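Local coordinates for class II aldolase/adducin N-terminal domain-containing protein (Thermoplasma acidophilum, PDB 3M4R) that is the zinc-binding class II aldolase/adducin-type N-terminal domain of a longer protein that is probably an oxidoreductase of the short-chain dehydrogenase family, at residues G154-L159 with G182-K187; G74-R79 with P108-P113; R25-D30 with S65-I70. One frame throughout, in Å; residues are numbered along the deposited sequence.

Interaction 1: residues G154-L159 with G182-K187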
# COMPACT_ATOMS: atom_id res chain seq x y z
N GLY A 154 9.22 -12.94 -9.39
CA GLY A 154 8.20 -12.95 -10.44
C GLY A 154 8.09 -11.67 -11.24
O GLY A 154 9.10 -11.04 -11.50
N ASN A 155 6.87 -11.29 -11.65
CA ASN A 155 6.72 -10.13 -12.51
C ASN A 155 6.69 -8.89 -11.64
O ASN A 155 5.62 -8.32 -11.36
CB ASN A 155 5.48 -10.18 -13.40
CG ASN A 155 5.51 -9.12 -14.47
OD1 ASN A 155 6.57 -8.50 -14.71
ND2 ASN A 155 4.38 -8.91 -15.14
N VAL A 156 7.88 -8.48 -11.21
CA VAL A 156 8.01 -7.37 -10.28
C VAL A 156 9.04 -6.39 -10.77
O VAL A 156 9.82 -6.71 -11.62
CB VAL A 156 8.42 -7.84 -8.89
CG1 VAL A 156 7.34 -8.73 -8.32
CG2 VAL A 156 9.80 -8.56 -8.93
N VAL A 157 8.99 -5.18 -10.24
CA VAL A 157 10.02 -4.20 -10.44
C VAL A 157 10.63 -4.07 -9.07
O VAL A 157 9.92 -4.08 -8.06
CB VAL A 157 9.43 -2.85 -10.94
CG1 VAL A 157 10.40 -1.66 -10.69
CG2 VAL A 157 9.11 -2.96 -12.43
N VAL A 158 11.95 -3.96 -9.03
CA VAL A 158 12.68 -3.86 -7.78
C VAL A 158 13.30 -2.46 -7.71
O VAL A 158 13.81 -1.98 -8.70
CB VAL A 158 13.77 -4.94 -7.69
CG1 VAL A 158 14.61 -4.74 -6.42
CG2 VAL A 158 13.13 -6.31 -7.71
N LEU A 159 13.15 -1.80 -6.57
CA LEU A 159 13.75 -0.48 -6.35
C LEU A 159 14.82 -0.57 -5.28
O LEU A 159 14.67 -1.33 -4.33
CB LEU A 159 12.68 0.52 -5.89
CG LEU A 159 12.02 1.44 -6.91
CD1 LEU A 159 11.59 0.66 -8.13
CD2 LEU A 159 10.83 2.17 -6.26
N GLY A 182 3.86 -6.47 -8.75
CA GLY A 182 4.39 -5.95 -7.49
C GLY A 182 5.58 -5.06 -7.70
O GLY A 182 6.21 -5.11 -8.75
N ILE A 183 5.85 -4.20 -6.71
CA ILE A 183 7.05 -3.38 -6.65
C ILE A 183 7.74 -3.69 -5.32
O ILE A 183 7.13 -3.57 -4.26
CB ILE A 183 6.73 -1.90 -6.68
CG1 ILE A 183 6.09 -1.53 -8.03
CG2 ILE A 183 8.00 -1.10 -6.43
CD1 ILE A 183 5.63 -0.00 -8.11
N VAL A 184 8.99 -4.13 -5.41
CA VAL A 184 9.80 -4.56 -4.27
C VAL A 184 10.69 -3.41 -3.86
O VAL A 184 11.38 -2.85 -4.69
CB VAL A 184 10.67 -5.75 -4.63
CG1 VAL A 184 11.57 -6.15 -3.42
CG2 VAL A 184 9.77 -6.91 -5.06
N LEU A 185 10.66 -3.05 -2.59
CA LEU A 185 11.41 -1.89 -2.09
C LEU A 185 12.50 -2.43 -1.19
O LEU A 185 12.24 -2.87 -0.06
CB LEU A 185 10.46 -0.93 -1.32
CG LEU A 185 9.16 -0.45 -2.00
CD1 LEU A 185 8.33 0.49 -1.05
CD2 LEU A 185 9.43 0.22 -3.33
N ARG A 186 13.74 -2.47 -1.68
CA ARG A 186 14.81 -3.07 -0.92
C ARG A 186 14.98 -2.40 0.43
O ARG A 186 14.93 -1.18 0.52
CB ARG A 186 16.14 -3.08 -1.69
CG ARG A 186 16.05 -3.91 -2.96
CD ARG A 186 17.41 -4.09 -3.63
NE ARG A 186 18.26 -5.00 -2.88
CZ ARG A 186 19.15 -5.83 -3.42
NH1 ARG A 186 19.87 -6.59 -2.63
NH2 ARG A 186 19.31 -5.90 -4.74
N LYS A 187 15.15 -3.23 1.45
CA LYS A 187 15.32 -2.81 2.84
C LYS A 187 14.13 -2.06 3.43
O LYS A 187 14.32 -1.29 4.38
CB LYS A 187 16.59 -1.98 3.02
CG LYS A 187 17.82 -2.61 2.43
CD LYS A 187 19.14 -2.07 3.07
CE LYS A 187 20.34 -2.64 2.35
NZ LYS A 187 21.34 -1.56 2.14
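V157, L159 and V184 carry the backbone bonds that join strands 156-159 and 182-185 side by side in parallel. The short strand axes come within 4.6 Å and diverge by 21°. V157 N donates to G182 O at 3.2 Å, the longest of the four bonds. V184 N reaches V157 O at 2.8 Å, and L159 N reaches V184 O at the same length. R186 N then donates to L159 O, which carries the pairing one residue past the strand. Between these bonds the CA hydrogens of V156, I183 and V158 face the same carbonyl oxygens.

Apolar packing follows on both faces. V158 and V184 run alongside each other, with V158 CG2 4.0 Å from V184 CB. V158 CG1 is anti to the backbone N (chi1 175°), which leaves CG2 beside V184 CB. V158 CG1 meets the aliphatic part of R186, 3.8 Å from R186 CG. On the other face L159 CD2 touches L185 CD2 at 3.8 Å. The R186 guanidinium hydrogen-bonds to the carbonyls of T140 and L144 and to S146 OG.

The two strands and helix 166-175 form a beta-alpha-beta unit. This helix packs on V157, L159 and I183. Helix 146-153 packs on the opposite face, that of V156, V158 and V184. Strand 182-185 continues into the sheet beside strand 189-194, and strand 156-159 is the outermost strand on this side.

Interaction 2: residues G74-R79 with P108-P113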
# COMPACT_ATOMS: atom_id res chain seq x y z
N GLY A 74 -10.81 2.90 10.61
CA GLY A 74 -9.40 2.96 10.38
C GLY A 74 -8.98 3.44 9.02
O GLY A 74 -7.81 3.34 8.72
N PHE A 75 -9.92 3.90 8.19
CA PHE A 75 -9.62 4.36 6.85
C PHE A 75 -10.02 5.80 6.73
O PHE A 75 -11.20 6.15 6.82
CB PHE A 75 -10.27 3.47 5.79
CG PHE A 75 -9.59 2.15 5.72
CD1 PHE A 75 -9.97 1.12 6.61
CD2 PHE A 75 -8.45 1.98 4.94
CE1 PHE A 75 -9.25 -0.10 6.63
CE2 PHE A 75 -7.73 0.76 4.97
CZ PHE A 75 -8.13 -0.27 5.81
N THR A 76 -9.02 6.63 6.50
CA THR A 76 -9.20 8.10 6.47
C THR A 76 -9.30 8.46 5.00
O THR A 76 -8.54 7.94 4.16
CB THR A 76 -8.06 8.79 7.19
OG1 THR A 76 -8.24 8.62 8.63
CG2 THR A 76 -7.92 10.35 6.85
N GLY A 77 -10.26 9.33 4.68
CA GLY A 77 -10.52 9.76 3.31
C GLY A 77 -9.65 10.91 2.87
O GLY A 77 -9.70 11.99 3.49
N ILE A 78 -8.90 10.70 1.77
CA ILE A 78 -8.04 11.73 1.18
C ILE A 78 -8.54 12.03 -0.21
O ILE A 78 -8.81 11.12 -1.02
CB ILE A 78 -6.54 11.25 1.14
CG1 ILE A 78 -6.04 10.92 2.55
CG2 ILE A 78 -5.58 12.27 0.45
CD1 ILE A 78 -5.96 12.10 3.57
N ARG A 79 -8.69 13.29 -0.53
CA ARG A 79 -9.15 13.66 -1.88
C ARG A 79 -8.08 13.27 -2.88
O ARG A 79 -6.95 13.67 -2.75
CB ARG A 79 -9.41 15.16 -1.99
CG ARG A 79 -10.44 15.69 -1.02
CD ARG A 79 -10.66 17.21 -1.08
NE ARG A 79 -11.80 17.46 -0.23
CZ ARG A 79 -13.06 17.53 -0.63
NH1 ARG A 79 -13.39 17.49 -1.92
NH2 ARG A 79 -14.00 17.69 0.28
N PRO A 108 -11.62 16.35 8.33
CA PRO A 108 -10.44 16.59 9.14
C PRO A 108 -10.53 16.04 10.57
O PRO A 108 -9.52 16.03 11.25
CB PRO A 108 -10.32 18.14 9.12
CG PRO A 108 -10.97 18.59 7.83
CD PRO A 108 -12.13 17.57 7.64
N SER A 109 -11.69 15.58 11.01
CA SER A 109 -11.81 15.02 12.35
C SER A 109 -11.47 13.53 12.38
O SER A 109 -11.34 12.95 13.45
CB SER A 109 -13.21 15.23 12.93
OG SER A 109 -14.17 14.41 12.30
N GLU A 110 -11.28 12.91 11.21
CA GLU A 110 -10.75 11.55 11.17
C GLU A 110 -9.33 11.44 11.69
O GLU A 110 -8.61 12.44 11.77
CB GLU A 110 -10.82 10.96 9.76
CG GLU A 110 -12.22 10.78 9.33
CD GLU A 110 -12.35 10.27 7.90
OE1 GLU A 110 -11.41 10.37 7.10
OE2 GLU A 110 -13.44 9.78 7.57
N PRO A 111 -8.93 10.21 12.10
CA PRO A 111 -7.53 10.02 12.50
C PRO A 111 -6.54 10.31 11.35
O PRO A 111 -6.88 10.14 10.18
CB PRO A 111 -7.48 8.56 12.96
CG PRO A 111 -8.95 8.16 13.20
CD PRO A 111 -9.69 8.94 12.15
N SER A 112 -5.35 10.79 11.70
CA SER A 112 -4.32 11.10 10.69
C SER A 112 -4.06 9.92 9.75
O SER A 112 -3.97 8.79 10.18
CB SER A 112 -3.02 11.51 11.37
OG SER A 112 -3.17 12.74 12.06
N PRO A 113 -3.93 10.20 8.45
CA PRO A 113 -3.67 9.16 7.48
C PRO A 113 -2.21 8.69 7.56
O PRO A 113 -1.33 9.42 8.03
CB PRO A 113 -3.95 9.86 6.13
CG PRO A 113 -3.60 11.28 6.39
CD PRO A 113 -4.01 11.54 7.81
O HOH W 1 -10.65 12.63 5.96
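Strand 75-79, an outermost strand of the sheet, is met here by the loop between helices 94-103 and 117-121, with T76 and G77 facing E110, P111 and P113. G77 N donates to the syn lone pair of E110 OE1 at 2.9 Å, with an N-H...O angle of 163°. The E110 chain is extended beyond CG (chi2 177°), and the E110 and T76 side chains run alongside each other from opposite ends. E110 OE1 also lies 3.2 Å from T76 CA. A water lies within hydrogen-bonding reach of both E110 OE1 (2.6 Å) and G77 O, though it may not serve both. The other carboxylate oxygen, OE2, forms a salt bridge with R59.

T76 OG1 donates to P111 O over 2.6 Å, a short bond tilted from the carbonyl plane. OG1 sits beside the backbone N (chi1 -75°) and also has N62 as a partner. T76 CG2 lies against P111 O and E110 OE1, with P113 CB a little farther. I78 CD1 meets P113 CG at 3.8 Å, the two side chains crossing at about a right angle.

These bonds join the loop that runs on towards the zinc ligand E116 to an outermost strand of the class II aldolase/adducin sheet, itself also backbone-bonded to V106 and S104.

Interaction 3: residues R25-D30 with S65-I70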
# COMPACT_ATOMS: atom_id res chain seq x y z
N ARG A 25 -7.20 -7.06 7.38
CA ARG A 25 -7.22 -8.07 8.44
C ARG A 25 -6.39 -9.31 8.10
O ARG A 25 -5.65 -9.80 8.95
CB ARG A 25 -8.65 -8.42 8.78
CG ARG A 25 -9.37 -7.28 9.50
CD ARG A 25 -10.85 -7.54 9.55
NE ARG A 25 -11.54 -6.50 10.30
CZ ARG A 25 -12.84 -6.49 10.56
NH1 ARG A 25 -13.62 -7.49 10.19
NH2 ARG A 25 -13.36 -5.49 11.26
N LEU A 26 -6.52 -9.81 6.88
CA LEU A 26 -5.75 -10.99 6.43
C LEU A 26 -4.24 -10.73 6.50
O LEU A 26 -3.52 -11.52 7.02
CB LEU A 26 -6.10 -11.36 5.00
CG LEU A 26 -7.47 -12.02 4.79
CD1 LEU A 26 -7.55 -12.50 3.35
CD2 LEU A 26 -7.70 -13.19 5.72
N ILE A 27 -3.79 -9.59 6.00
CA ILE A 27 -2.39 -9.23 6.02
C ILE A 27 -1.88 -9.07 7.46
O ILE A 27 -0.79 -9.54 7.78
CB ILE A 27 -2.18 -7.89 5.29
CG1 ILE A 27 -2.41 -8.06 3.79
CG2 ILE A 27 -0.78 -7.33 5.54
CD1 ILE A 27 -1.68 -9.17 3.18
N GLY A 28 -2.63 -8.35 8.30
CA GLY A 28 -2.23 -8.12 9.70
C GLY A 28 -2.33 -9.37 10.56
O GLY A 28 -1.85 -9.38 11.67
N SER A 29 -2.97 -10.41 10.03
CA SER A 29 -3.06 -11.66 10.77
C SER A 29 -1.80 -12.52 10.64
O SER A 29 -1.59 -13.44 11.43
CB SER A 29 -4.30 -12.44 10.34
OG SER A 29 -5.45 -11.88 10.93
N ASP A 30 -0.94 -12.20 9.66
CA ASP A 30 0.30 -12.97 9.42
C ASP A 30 1.50 -12.24 10.02
O ASP A 30 1.87 -11.18 9.54
CB ASP A 30 0.51 -13.21 7.91
CG ASP A 30 1.59 -14.28 7.60
OD1 ASP A 30 2.56 -14.48 8.39
OD2 ASP A 30 1.48 -14.90 6.52
N SER A 65 -5.56 2.38 14.35
CA SER A 65 -5.55 0.93 14.55
C SER A 65 -4.42 0.26 13.77
O SER A 65 -3.96 0.80 12.76
CB SER A 65 -6.90 0.33 14.07
OG SER A 65 -6.94 -1.11 14.18
N ASN A 66 -4.04 -0.94 14.22
CA ASN A 66 -3.16 -1.78 13.44
C ASN A 66 -4.05 -2.44 12.36
O ASN A 66 -5.27 -2.42 12.47
CB ASN A 66 -2.39 -2.78 14.32
CG ASN A 66 -1.28 -2.10 15.16
OD1 ASN A 66 -0.89 -0.95 14.91
ND2 ASN A 66 -0.76 -2.82 16.12
N LEU A 67 -3.42 -2.96 11.32
CA LEU A 67 -4.10 -3.58 10.18
C LEU A 67 -4.94 -4.81 10.58
O LEU A 67 -6.01 -5.06 10.01
CB LEU A 67 -3.05 -4.08 9.19
CG LEU A 67 -2.46 -3.06 8.21
CD1 LEU A 67 -1.35 -3.72 7.39
CD2 LEU A 67 -3.59 -2.52 7.33
N GLY A 68 -4.41 -5.54 11.53
CA GLY A 68 -4.94 -6.87 11.94
C GLY A 68 -6.37 -6.85 12.46
O GLY A 68 -7.14 -7.79 12.19
N THR A 69 -6.72 -5.77 13.16
CA THR A 69 -8.01 -5.61 13.83
C THR A 69 -8.73 -4.36 13.33
O THR A 69 -9.61 -3.82 13.99
CB THR A 69 -7.81 -5.56 15.38
OG1 THR A 69 -6.96 -4.46 15.71
CG2 THR A 69 -7.14 -6.82 15.87
N ILE A 70 -8.40 -3.93 12.13
CA ILE A 70 -8.91 -2.67 11.62
C ILE A 70 -10.42 -2.80 11.32
O ILE A 70 -10.95 -3.91 11.13
CB ILE A 70 -8.12 -2.22 10.40
CG1 ILE A 70 -8.19 -0.68 10.24
CG2 ILE A 70 -8.59 -2.95 9.12
CD1 ILE A 70 -7.07 -0.14 9.37
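G28, near the end of helix 16-28, meets G68 of the loop before strand 75-79, with G28 CA only 3.7 Å from G68 CA. G28 has no CB, which leaves room for the L67-G68 backbone to come this close.

R25 supplies the polar part. Its chain is extended from CG to NE (chi3 177°) and passes the carbonyl of G68, with R25 CG 3.5 Å from G68 O. NE and NH2 of the guanidinium both donate to a single oxygen, I70 O. R25 NE lies 2.8 Å from I70 O, and R25 NH2 lies 2.9 Å from I70 O. The oxygen lies close to the guanidinium plane, and both bonds are bent, with N-H...O angles of 146° and 138°. On the inner side I27 and L67 run alongside each other, and I27 CG2 approaches L67 CD1 at 4.1 Å. Helix 197-215 contributes Y201 beside I27.

The contact thus pairs a glycine-glycine backbone approach with a charged group on one carbonyl. The two bonds to I70 O probably polarise that carbonyl and fix the turn of the guanidinium.

In the fold
Interactions 1 and 2 reach the same sheet, at its two ends, on opposite sides of the chain's centre, with centres 28 Å apart. All three contacts are partly buried. Interaction 2 has no exposed touching residue, interaction 1 has one and interaction 3 has two. Interaction 1 is parallel strand pairing. Interaction 2 sets a carboxylate, a hydroxyl and a proline ring at an outermost strand. Interaction 3 is off the sheet, between a helix end and a loop, and its guanidinium belongs to an exposed arginine. Interactions 2 and 3 touch each other, where F75 CE1 packs 3.5 Å from I70 CD1. Interaction 1 is separate from both, and the side chain of its L185 lies about 6 Å from the zinc ion.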